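Local coordinates for periplasmic solute binding protein (Pectobacterium atrosepticum, PDB 4RY1) that probably binds a sugar in the periplasm and delivers it to an ABC-type transporter, at residues A[4-10]-A[57-63]; A[45-50]-A[68-72]; A[178-183]-A[201-205]. Residues are numbered along the deposited sequence.

Contacts 1 and 2 belong to one neighbourhood, whereas contact 3 lies across the molecule, about 40 Å from contact 1 and 30 Å from contact 2, measured between centres. Contact 1 is buried sheet core, held by backbone hydrogen bonds between parallel strands. Contact 2 is partly buried and almost wholly apolar, an aromatic cluster between helices 45-55 and 69-74, the elements that come just before and just after strand 61-64 of contact 1. Tyr45 ties the two together: its OH lies 2.7 Å from Arg63 O and 2.8 Å from Ser8 OG, both probable hydrogen bonds. Contact 3 is a surface helix pair, and its centre is a charged, hydrated carboxylate.

Contact 1 (A[4-10]-A[57-63]); sequences EIRISWW and QEPDVMR. With ACT (acetate ion), chain F.
Strand 4-10 and strand 61-63 run parallel, axes 4.8 Å apart and 3° from alignment, with 57-60 a loop leading in, and a ladder of backbone hydrogen bonds joins them: Val61 N to Arg6 O (3.0 Å), Ser8 N to Val61 O (2.9 Å) and Arg63 N to Ser8 O (2.9 Å). Ile7 pairs with Val61 and Ser8 with Met62. Before the ladder, Asp60 (phi/psi -63/-41, chi1 m) breaks the extended run; its OD1 accepts a hydrogen bond from Arg6 N (2.9 Å) and a water bridges OD1 to Glu4 O, while OD2 bonds Ser296. Arg6 (m, t, p) folds back so that NH1 and NH2 each bond Gln57 O at 3.0 Å, while NE makes a salt bridge with Glu38. Ile7 CD1 meets Val61 CG1 at 3.8 Å beneath helix 299-310. At the C-terminal end Arg63 (chi1 to chi3 t, chi4 104°) crosses Trp10, its CD 3.5 Å above the centroid of the six-membered ring and CZ 4.8 Å from it, an off-centre cation-pi contact. Strand 3-10 pairs in parallel with 33-40 and 61-64, which helix 45-55 connects, an alpha/beta arrangement as in periplasmic binding proteins. Backbone bonds fix the register, and both arginines add side-chain chemistry.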
loop_
_atom_site.group_PDB
_atom_site.type_symbol
_atom_site.label_atom_id
_atom_site.label_comp_id
_atom_site.label_asym_id
_atom_site.label_seq_id
_atom_site.Cartn_x
_atom_site.Cartn_y
_atom_site.Cartn_z
ATOM N N GLU A 4 9.909 15.132 -27.123
ATOM C CA GLU A 4 8.677 14.516 -26.615
ATOM C C GLU A 4 8.955 13.379 -25.622
ATOM O O GLU A 4 9.719 12.446 -25.908
ATOM C CB GLU A 4 7.801 14.015 -27.776
ATOM C CG GLU A 4 6.451 13.438 -27.361
ATOM C CD GLU A 4 5.648 12.943 -28.549
ATOM O OE1 GLU A 4 5.171 11.789 -28.528
ATOM O OE2 GLU A 4 5.501 13.714 -29.516
ATOM N N ILE A 5 8.306 13.477 -24.460
ATOM C CA ILE A 5 8.334 12.437 -23.442
ATOM C C ILE A 5 6.924 12.003 -23.055
ATOM O O ILE A 5 5.983 12.801 -23.001
ATOM C CB ILE A 5 9.164 12.799 -22.202
ATOM C CG1 ILE A 5 8.602 14.006 -21.492
ATOM C CG2 ILE A 5 10.613 13.089 -22.606
ATOM C CD1 ILE A 5 9.263 14.265 -20.152
ATOM N N ARG A 6 6.798 10.719 -22.781
ATOM C CA ARG A 6 5.532 10.102 -22.401
ATOM C C ARG A 6 5.589 9.731 -20.927
ATOM O O ARG A 6 6.643 9.340 -20.421
ATOM C CB ARG A 6 5.329 8.817 -23.196
ATOM C CG ARG A 6 5.143 9.033 -24.686
ATOM C CD ARG A 6 5.389 7.744 -25.443
ATOM N NE ARG A 6 4.531 6.693 -24.929
ATOM C CZ ARG A 6 4.830 5.396 -24.944
ATOM N NH1 ARG A 6 5.972 4.965 -25.476
ATOM N NH2 ARG A 6 3.993 4.533 -24.396
ATOM N N ILE A 7 4.479 9.930 -20.230
ATOM C CA ILE A 7 4.372 9.589 -18.782
ATOM C C ILE A 7 3.070 8.847 -18.513
ATOM O O ILE A 7 2.003 9.286 -18.942
ATOM C CB ILE A 7 4.510 10.840 -17.856
ATOM C CG1 ILE A 7 4.338 10.446 -16.396
ATOM C CG2 ILE A 7 3.555 11.932 -18.257
ATOM C CD1 ILE A 7 4.755 11.539 -15.422
ATOM N N SER A 8 3.181 7.702 -17.846
ATOM C CA SER A 8 2.027 6.951 -17.394
ATOM C C SER A 8 1.851 6.911 -15.889
ATOM O O SER A 8 2.820 6.903 -15.117
ATOM C CB SER A 8 2.036 5.516 -17.930
ATOM O OG SER A 8 3.089 4.702 -17.387
ATOM N N TRP A 9 0.598 6.829 -15.495
ATOM C CA TRP A 9 0.242 6.608 -14.098
ATOM C C TRP A 9 -1.177 6.055 -13.984
ATOM O O TRP A 9 -1.901 6.018 -14.966
ATOM C CB TRP A 9 0.384 7.909 -13.254
ATOM C CG TRP A 9 -0.695 8.941 -13.520
ATOM C CD1 TRP A 9 -1.869 9.079 -12.856
ATOM C CD2 TRP A 9 -0.697 9.924 -14.549
ATOM N NE1 TRP A 9 -2.589 10.109 -13.378
ATOM C CE2 TRP A 9 -1.909 10.645 -14.431
ATOM C CE3 TRP A 9 0.203 10.279 -15.561
ATOM C CZ2 TRP A 9 -2.262 11.674 -15.301
ATOM C CZ3 TRP A 9 -0.146 11.306 -16.422
ATOM C CH2 TRP A 9 -1.364 12.013 -16.269
ATOM N N TRP A 10 -1.555 5.626 -12.788
ATOM C CA TRP A 10 -2.933 5.224 -12.492
ATOM C C TRP A 10 -3.470 6.052 -11.340
ATOM O O TRP A 10 -2.714 6.668 -10.579
ATOM C CB TRP A 10 -3.033 3.744 -12.101
ATOM C CG TRP A 10 -2.412 3.432 -10.767
ATOM C CD1 TRP A 10 -3.000 3.502 -9.541
ATOM C CD2 TRP A 10 -1.071 3.039 -10.539
ATOM N NE1 TRP A 10 -2.108 3.198 -8.567
ATOM C CE2 TRP A 10 -0.916 2.863 -9.149
ATOM C CE3 TRP A 10 0.004 2.764 -11.378
ATOM C CZ2 TRP A 10 0.287 2.476 -8.587
ATOM C CZ3 TRP A 10 1.186 2.389 -10.814
ATOM C CH2 TRP A 10 1.329 2.236 -9.443
ATOM N N GLN A 57 7.914 -0.588 -25.835
ATOM C CA GLN A 57 6.900 0.442 -26.113
ATOM C C GLN A 57 6.513 1.277 -24.870
ATOM O O GLN A 57 5.586 2.067 -24.925
ATOM C CB GLN A 57 5.621 -0.174 -26.698
ATOM C CG GLN A 57 5.802 -0.952 -27.990
ATOM C CD GLN A 57 6.587 -0.189 -29.025
ATOM O OE1 GLN A 57 7.738 -0.512 -29.307
ATOM N NE2 GLN A 57 5.977 0.847 -29.583
ATOM N N GLU A 58 7.180 1.046 -23.752
ATOM C CA GLU A 58 6.800 1.711 -22.512
ATOM C C GLU A 58 7.084 3.227 -22.554
ATOM O O GLU A 58 7.964 3.699 -23.281
ATOM C CB GLU A 58 7.528 1.062 -21.346
ATOM C CG GLU A 58 9.029 1.287 -21.278
ATOM C CD GLU A 58 9.883 0.296 -22.072
ATOM O OE1 GLU A 58 9.407 -0.324 -23.061
ATOM O OE2 GLU A 58 11.054 0.178 -21.700
ATOM N N PRO A 59 6.342 3.990 -21.743
ATOM C CA PRO A 59 6.614 5.408 -21.660
ATOM C C PRO A 59 7.946 5.748 -21.039
ATOM O O PRO A 59 8.561 4.944 -20.346
ATOM C CB PRO A 59 5.488 5.947 -20.790
ATOM C CG PRO A 59 4.632 4.819 -20.396
ATOM C CD PRO A 59 5.284 3.558 -20.829
ATOM N N ASP A 60 8.383 6.974 -21.284
ATOM C CA ASP A 60 9.668 7.461 -20.746
ATOM C C ASP A 60 9.688 7.493 -19.218
ATOM O O ASP A 60 10.708 7.208 -18.603
ATOM C CB ASP A 60 9.983 8.853 -21.287
ATOM C CG ASP A 60 10.050 8.874 -22.800
ATOM O OD1 ASP A 60 8.991 9.012 -23.439
ATOM O OD2 ASP A 60 11.154 8.661 -23.325
ATOM N N VAL A 61 8.565 7.936 -18.653
ATOM C CA VAL A 61 8.362 7.984 -17.200
ATOM C C VAL A 61 7.157 7.128 -16.846
ATOM O O VAL A 61 6.070 7.291 -17.419
ATOM C CB VAL A 61 8.155 9.413 -16.670
ATOM C CG1 VAL A 61 7.899 9.428 -15.151
ATOM C CG2 VAL A 61 9.375 10.249 -16.966
ATOM N N MET A 62 7.358 6.217 -15.894
ATOM C CA MET A 62 6.282 5.321 -15.456
ATOM C C MET A 62 6.080 5.433 -13.956
ATOM O O MET A 62 7.037 5.322 -13.188
ATOM C CB MET A 62 6.659 3.869 -15.741
ATOM C CG MET A 62 6.861 3.528 -17.214
ATOM S SD MET A 62 7.981 2.080 -17.543
ATOM C CE MET A 62 9.543 3.009 -17.414
ATOM N N ARG A 63 4.833 5.540 -13.527
ATOM C CA ARG A 63 4.517 5.210 -12.130
ATOM C C ARG A 63 4.571 3.681 -11.993
ATOM O O ARG A 63 4.011 2.972 -12.822
ATOM C CB ARG A 63 3.154 5.713 -11.704
ATOM C CG ARG A 63 2.883 5.645 -10.207
ATOM C CD ARG A 63 1.412 5.860 -9.903
ATOM N NE ARG A 63 1.097 5.718 -8.483
ATOM C CZ ARG A 63 0.852 6.722 -7.643
ATOM N NH1 ARG A 63 0.897 7.972 -8.066
ATOM N NH2 ARG A 63 0.554 6.434 -6.377
HETATM C C ACT F . -3.916 4.429 -5.035
HETATM O O ACT F . -4.031 4.448 -6.283
HETATM O OXT ACT F . -2.904 4.925 -4.516
HETATM C CH3 ACT F . -4.970 3.825 -4.135
HETATM O O HOH W 1 8.745 9.323 -26.071
#

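Contact 2 (A[45-50]-A[68-72]); sequences YLSRLS and WLPQF
Trp68 and Leu46 are the heart of this contact, with Phe72 closing it from the side. The segment 45-50 is regular alpha-helix, with Leu49 N on Tyr45 O (2.9 Å) and Ser50 N on Leu46 O (2.8 Å). Across from it, Trp68 (phi/psi -90/-8) leads into the short helix 69-74, which has a wider pi-type turn at 70-72, and Phe72 N bonds Trp68 O at 3.1 Å. The backbones stay well apart, Leu46 CA to Trp68 CA 8.6 Å and Ser50 CA to Phe72 CA 8.3 Å, and side chains fill the gap.

Leu46 (t, p) sends CD1 over the indole face of Trp68, 3.8 Å from the centroid of the six-membered ring and 15° off its normal, a CH-pi contact. The same methyl lies 3.7 Å from Phe72 CE2, so it sits in the corner where the two aromatic side chains meet. Trp68 (chi1 m, chi2 -13°) reaches two more helix residues: its CH2 comes within 3.7 Å of Tyr45 CD1, and its CZ3 is 4.3 Å from Leu49 CD2. Phe72 (chi1 m) brings CE2 to 4.2 Å from Leu49 CD2 and presents its ring edge to the Ser50 backbone, CE1 to CA 4.0 Å. Ser50 OG and Gln71 NE2 are 3.0 Å apart.

Trp10 meets the rings of both Tyr45 and Trp68, and Leu49 also packs on Met62 and Ile64 of strand 61-64. The result is a small aromatic-aliphatic cluster joining the helices before and after that strand, a helix-strand-helix succession that fits the alpha/beta architecture of periplasmic solute-binding proteins.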
loop_
_atom_site.group_PDB
_atom_site.type_symbol
_atom_site.label_atom_id
_atom_site.label_comp_id
_atom_site.label_asym_id
_atom_site.label_seq_id
_atom_site.Cartn_x
_atom_site.Cartn_y
_atom_site.Cartn_z
ATOM N N TYR A 45 -3.338 -1.855 -15.315
ATOM C CA TYR A 45 -2.127 -1.052 -15.530
ATOM C C TYR A 45 -0.848 -1.913 -15.607
ATOM O O TYR A 45 -0.049 -1.778 -16.526
ATOM C CB TYR A 45 -1.991 0.017 -14.438
ATOM C CG TYR A 45 -0.819 0.955 -14.600
ATOM C CD1 TYR A 45 0.458 0.574 -14.222
ATOM C CD2 TYR A 45 -0.987 2.237 -15.092
ATOM C CE1 TYR A 45 1.544 1.433 -14.340
ATOM C CE2 TYR A 45 0.099 3.099 -15.219
ATOM C CZ TYR A 45 1.350 2.710 -14.819
ATOM O OH TYR A 45 2.408 3.584 -14.907
ATOM N N LEU A 46 -0.672 -2.793 -14.640
ATOM C CA LEU A 46 0.515 -3.643 -14.618
ATOM C C LEU A 46 0.572 -4.546 -15.859
ATOM O O LEU A 46 1.623 -4.661 -16.498
ATOM C CB LEU A 46 0.567 -4.505 -13.359
ATOM C CG LEU A 46 1.721 -5.517 -13.321
ATOM C CD1 LEU A 46 3.081 -4.860 -13.439
ATOM C CD2 LEU A 46 1.642 -6.318 -12.039
ATOM N N SER A 47 -0.547 -5.173 -16.207
ATOM C CA SER A 47 -0.539 -6.086 -17.351
ATOM C C SER A 47 -0.214 -5.300 -18.653
ATOM O O SER A 47 0.606 -5.744 -19.472
ATOM C CB SER A 47 -1.847 -6.893 -17.397
ATOM O OG SER A 47 -2.913 -6.086 -17.796
ATOM N N ARG A 48 -0.744 -4.079 -18.788
ATOM C CA ARG A 48 -0.428 -3.239 -19.952
ATOM C C ARG A 48 1.050 -2.844 -19.981
ATOM O O ARG A 48 1.701 -2.859 -21.029
ATOM C CB ARG A 48 -1.313 -1.973 -20.001
ATOM N N LEU A 49 1.555 -2.418 -18.826
ATOM C CA LEU A 49 2.938 -1.983 -18.722
ATOM C C LEU A 49 3.892 -3.123 -19.034
ATOM O O LEU A 49 4.881 -2.941 -19.730
ATOM C CB LEU A 49 3.211 -1.416 -17.328
ATOM C CG LEU A 49 4.659 -0.961 -17.126
ATOM C CD1 LEU A 49 5.020 0.149 -18.101
ATOM C CD2 LEU A 49 4.905 -0.537 -15.677
ATOM N N SER A 50 3.589 -4.295 -18.495
ATOM C CA SER A 50 4.440 -5.479 -18.717
ATOM C C SER A 50 4.531 -5.810 -20.215
ATOM O O SER A 50 5.597 -6.087 -20.749
ATOM C CB SER A 50 3.932 -6.666 -17.917
ATOM O OG SER A 50 4.838 -7.748 -17.978
ATOM N N TRP A 68 6.828 -4.269 -7.686
ATOM C CA TRP A 68 7.045 -4.702 -9.074
ATOM C C TRP A 68 8.516 -4.745 -9.446
ATOM O O TRP A 68 8.869 -5.235 -10.532
ATOM C CB TRP A 68 6.311 -3.836 -10.091
ATOM C CG TRP A 68 4.841 -3.738 -9.885
ATOM C CD1 TRP A 68 4.043 -4.502 -9.067
ATOM C CD2 TRP A 68 3.991 -2.773 -10.484
ATOM N NE1 TRP A 68 2.754 -4.065 -9.134
ATOM C CE2 TRP A 68 2.687 -3.018 -10.017
ATOM C CE3 TRP A 68 4.198 -1.735 -11.406
ATOM C CZ2 TRP A 68 1.597 -2.239 -10.405
ATOM C CZ3 TRP A 68 3.104 -0.973 -11.804
ATOM C CH2 TRP A 68 1.832 -1.218 -11.292
ATOM N N LEU A 69 9.385 -4.259 -8.575
ATOM C CA LEU A 69 10.811 -4.260 -8.884
ATOM C C LEU A 69 11.402 -5.673 -9.052
ATOM O O LEU A 69 12.283 -5.861 -9.892
ATOM C CB LEU A 69 11.622 -3.420 -7.901
ATOM C CG LEU A 69 11.401 -1.914 -7.997
ATOM C CD1 LEU A 69 12.281 -1.205 -6.978
ATOM C CD2 LEU A 69 11.695 -1.383 -9.391
ATOM N N PRO A 70 10.929 -6.679 -8.277
ATOM C CA PRO A 70 11.460 -8.033 -8.604
ATOM C C PRO A 70 11.197 -8.479 -10.048
ATOM O O PRO A 70 12.110 -8.937 -10.737
ATOM C CB PRO A 70 10.790 -8.928 -7.563
ATOM C CG PRO A 70 10.620 -7.992 -6.404
ATOM C CD PRO A 70 10.169 -6.694 -7.016
ATOM N N GLN A 71 9.983 -8.271 -10.520
ATOM C CA GLN A 71 9.609 -8.639 -11.891
ATOM C C GLN A 71 10.437 -7.887 -12.921
ATOM O O GLN A 71 10.977 -8.472 -13.859
ATOM C CB GLN A 71 8.120 -8.373 -12.142
ATOM C CG GLN A 71 7.736 -8.545 -13.606
ATOM C CD GLN A 71 6.246 -8.384 -13.902
ATOM O OE1 GLN A 71 5.399 -8.243 -12.988
ATOM N NE2 GLN A 71 5.915 -8.405 -15.204
ATOM N N PHE A 72 10.493 -6.570 -12.778
ATOM C CA PHE A 72 11.087 -5.728 -13.817
ATOM C C PHE A 72 12.593 -5.511 -13.712
ATOM O O PHE A 72 13.250 -5.182 -14.721
ATOM C CB PHE A 72 10.362 -4.376 -13.863
ATOM C CG PHE A 72 8.932 -4.469 -14.347
ATOM C CD1 PHE A 72 8.630 -5.117 -15.533
ATOM C CD2 PHE A 72 7.892 -3.918 -13.607
ATOM C CE1 PHE A 72 7.322 -5.209 -15.976
ATOM C CE2 PHE A 72 6.587 -3.987 -14.044
ATOM C CZ PHE A 72 6.301 -4.649 -15.239
#

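Contact 3 (A[178-183]-A[201-205]); sequences YMAQKY and QVREL
This is a helix-helix contact near the protein surface, between the C-terminal turns of helix 169-183 and the early part of helix 199-214, which follows it after a small two-stranded hairpin. The two short axes cross at 132° and come no closer than 11.7 Å, so long side chains do the bridging; the nearest CA pair, Met179 and Leu205, is 7.7 Å apart. Glu204 (t, t) is the knob, set in a hole formed by Tyr178, Met179, Lys182 and Tyr183. Its OE2 forms a salt bridge with Lys182 NZ at 2.6 Å, and its OE1 accepts from Tyr183 OH at 2.5 Å. Lys182 NZ also donates to Tyr183 OH (3.2 Å). A water links OE2 to Tyr178 OH. Beneath this polar group Met179 (m, m, m) places CE 3.7 Å from Gln201 CB, and Gln201 NE2 lies over the Tyr183 ring, 3.6 Å from CG, while Gln201 OE1 is hydrogen-bonded to Ser198 N. One carboxylate therefore serves a lysine, a tyrosine and a water, its charge balanced.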
loop_
_atom_site.group_PDB
_atom_site.type_symbol
_atom_site.label_atom_id
_atom_site.label_comp_id
_atom_site.label_asym_id
_atom_site.label_seq_id
_atom_site.Cartn_x
_atom_site.Cartn_y
_atom_site.Cartn_z
ATOM N N TYR A 178 1.531 -8.799 13.327
ATOM C CA TYR A 178 1.364 -9.575 14.562
ATOM C C TYR A 178 2.536 -10.536 14.802
ATOM O O TYR A 178 3.122 -10.583 15.891
ATOM C CB TYR A 178 0.055 -10.371 14.520
ATOM C CG TYR A 178 -0.137 -11.347 15.668
ATOM C CD1 TYR A 178 -0.573 -10.905 16.918
ATOM C CD2 TYR A 178 0.074 -12.722 15.494
ATOM C CE1 TYR A 178 -0.766 -11.792 17.965
ATOM C CE2 TYR A 178 -0.136 -13.616 16.535
ATOM C CZ TYR A 178 -0.551 -13.143 17.769
ATOM O OH TYR A 178 -0.746 -14.005 18.832
ATOM N N MET A 179 2.861 -11.304 13.777
ATOM C CA MET A 179 3.926 -12.309 13.877
ATOM C C MET A 179 5.310 -11.684 14.030
ATOM O O MET A 179 6.194 -12.257 14.670
ATOM C CB MET A 179 3.899 -13.254 12.683
ATOM C CG MET A 179 2.614 -14.066 12.554
ATOM S SD MET A 179 2.326 -15.391 13.805
ATOM C CE MET A 179 3.498 -16.625 13.218
ATOM N N ALA A 180 5.492 -10.500 13.457
ATOM C CA ALA A 180 6.768 -9.779 13.626
ATOM C C ALA A 180 6.917 -9.313 15.076
ATOM O O ALA A 180 8.001 -9.391 15.659
ATOM C CB ALA A 180 6.862 -8.601 12.684
ATOM N N GLN A 181 5.823 -8.821 15.642
ATOM C CA GLN A 181 5.784 -8.434 17.060
ATOM C C GLN A 181 6.071 -9.602 17.977
ATOM O O GLN A 181 6.810 -9.479 18.954
ATOM C CB GLN A 181 4.424 -7.874 17.415
ATOM C CG GLN A 181 4.160 -6.544 16.750
ATOM C CD GLN A 181 2.780 -6.025 17.065
ATOM O OE1 GLN A 181 2.022 -6.649 17.801
ATOM N NE2 GLN A 181 2.445 -4.880 16.511
ATOM N N LYS A 182 5.469 -10.736 17.643
ATOM C CA LYS A 182 5.556 -11.938 18.498
ATOM C C LYS A 182 6.911 -12.624 18.449
ATOM O O LYS A 182 7.460 -13.052 19.464
ATOM C CB LYS A 182 4.507 -12.972 18.087
ATOM C CG LYS A 182 4.530 -14.214 18.964
ATOM C CD LYS A 182 3.181 -14.884 19.001
ATOM C CE LYS A 182 3.109 -15.842 20.178
ATOM N NZ LYS A 182 2.408 -17.089 19.799
ATOM N N TYR A 183 7.417 -12.754 17.238
ATOM C CA TYR A 183 8.607 -13.547 16.957
ATOM C C TYR A 183 9.817 -12.777 16.424
ATOM O O TYR A 183 10.913 -13.335 16.374
ATOM C CB TYR A 183 8.265 -14.637 15.953
ATOM C CG TYR A 183 7.247 -15.635 16.435
ATOM C CD1 TYR A 183 7.586 -16.576 17.409
ATOM C CD2 TYR A 183 5.962 -15.660 15.910
ATOM C CE1 TYR A 183 6.671 -17.503 17.846
ATOM C CE2 TYR A 183 5.033 -16.584 16.351
ATOM C CZ TYR A 183 5.402 -17.504 17.320
ATOM O OH TYR A 183 4.521 -18.436 17.787
ATOM N N GLN A 201 4.034 -22.022 12.578
ATOM C CA GLN A 201 3.781 -20.581 12.460
ATOM C C GLN A 201 2.769 -20.208 11.361
ATOM O O GLN A 201 1.962 -19.299 11.540
ATOM C CB GLN A 201 5.098 -19.847 12.279
ATOM C CG GLN A 201 5.883 -19.821 13.575
ATOM C CD GLN A 201 7.290 -19.277 13.412
ATOM O OE1 GLN A 201 7.969 -19.554 12.414
ATOM N NE2 GLN A 201 7.743 -18.531 14.408
ATOM N N VAL A 202 2.807 -20.928 10.255
ATOM C CA VAL A 202 1.799 -20.769 9.185
ATOM C C VAL A 202 0.419 -21.161 9.735
ATOM O O VAL A 202 -0.574 -20.494 9.482
ATOM C CB VAL A 202 2.145 -21.555 7.919
ATOM C CG1 VAL A 202 1.055 -21.394 6.887
ATOM C CG2 VAL A 202 3.478 -21.056 7.356
ATOM N N ARG A 203 0.349 -22.240 10.506
ATOM C CA ARG A 203 -0.916 -22.556 11.209
ATOM C C ARG A 203 -1.439 -21.464 12.135
ATOM O O ARG A 203 -2.638 -21.194 12.191
ATOM C CB ARG A 203 -0.767 -23.820 12.020
ATOM C CG ARG A 203 -0.782 -25.025 11.139
ATOM C CD ARG A 203 -0.333 -26.248 11.911
ATOM N NE ARG A 203 -0.270 -27.399 11.024
ATOM C CZ ARG A 203 -0.145 -28.653 11.442
ATOM N NH1 ARG A 203 -0.054 -28.929 12.738
ATOM N NH2 ARG A 203 -0.102 -29.639 10.557
ATOM N N GLU A 204 -0.519 -20.870 12.874
ATOM C CA GLU A 204 -0.805 -19.775 13.779
ATOM C C GLU A 204 -1.329 -18.565 13.000
ATOM O O GLU A 204 -2.224 -17.872 13.467
ATOM C CB GLU A 204 0.452 -19.419 14.580
ATOM C CG GLU A 204 0.265 -18.294 15.585
ATOM C CD GLU A 204 1.456 -18.103 16.502
ATOM O OE1 GLU A 204 2.518 -18.712 16.235
ATOM O OE2 GLU A 204 1.341 -17.293 17.444
ATOM N N LEU A 205 -0.779 -18.348 11.803
ATOM C CA LEU A 205 -1.188 -17.236 10.930
ATOM C C LEU A 205 -2.633 -17.433 10.477
ATOM O O LEU A 205 -3.461 -16.514 10.576
ATOM C CB LEU A 205 -0.255 -17.126 9.716
ATOM C CG LEU A 205 -0.666 -16.106 8.650
ATOM C CD1 LEU A 205 -0.535 -14.681 9.160
ATOM C CD2 LEU A 205 0.162 -16.343 7.398
HETATM O O HOH W 2 -1.072 -16.555 18.037
#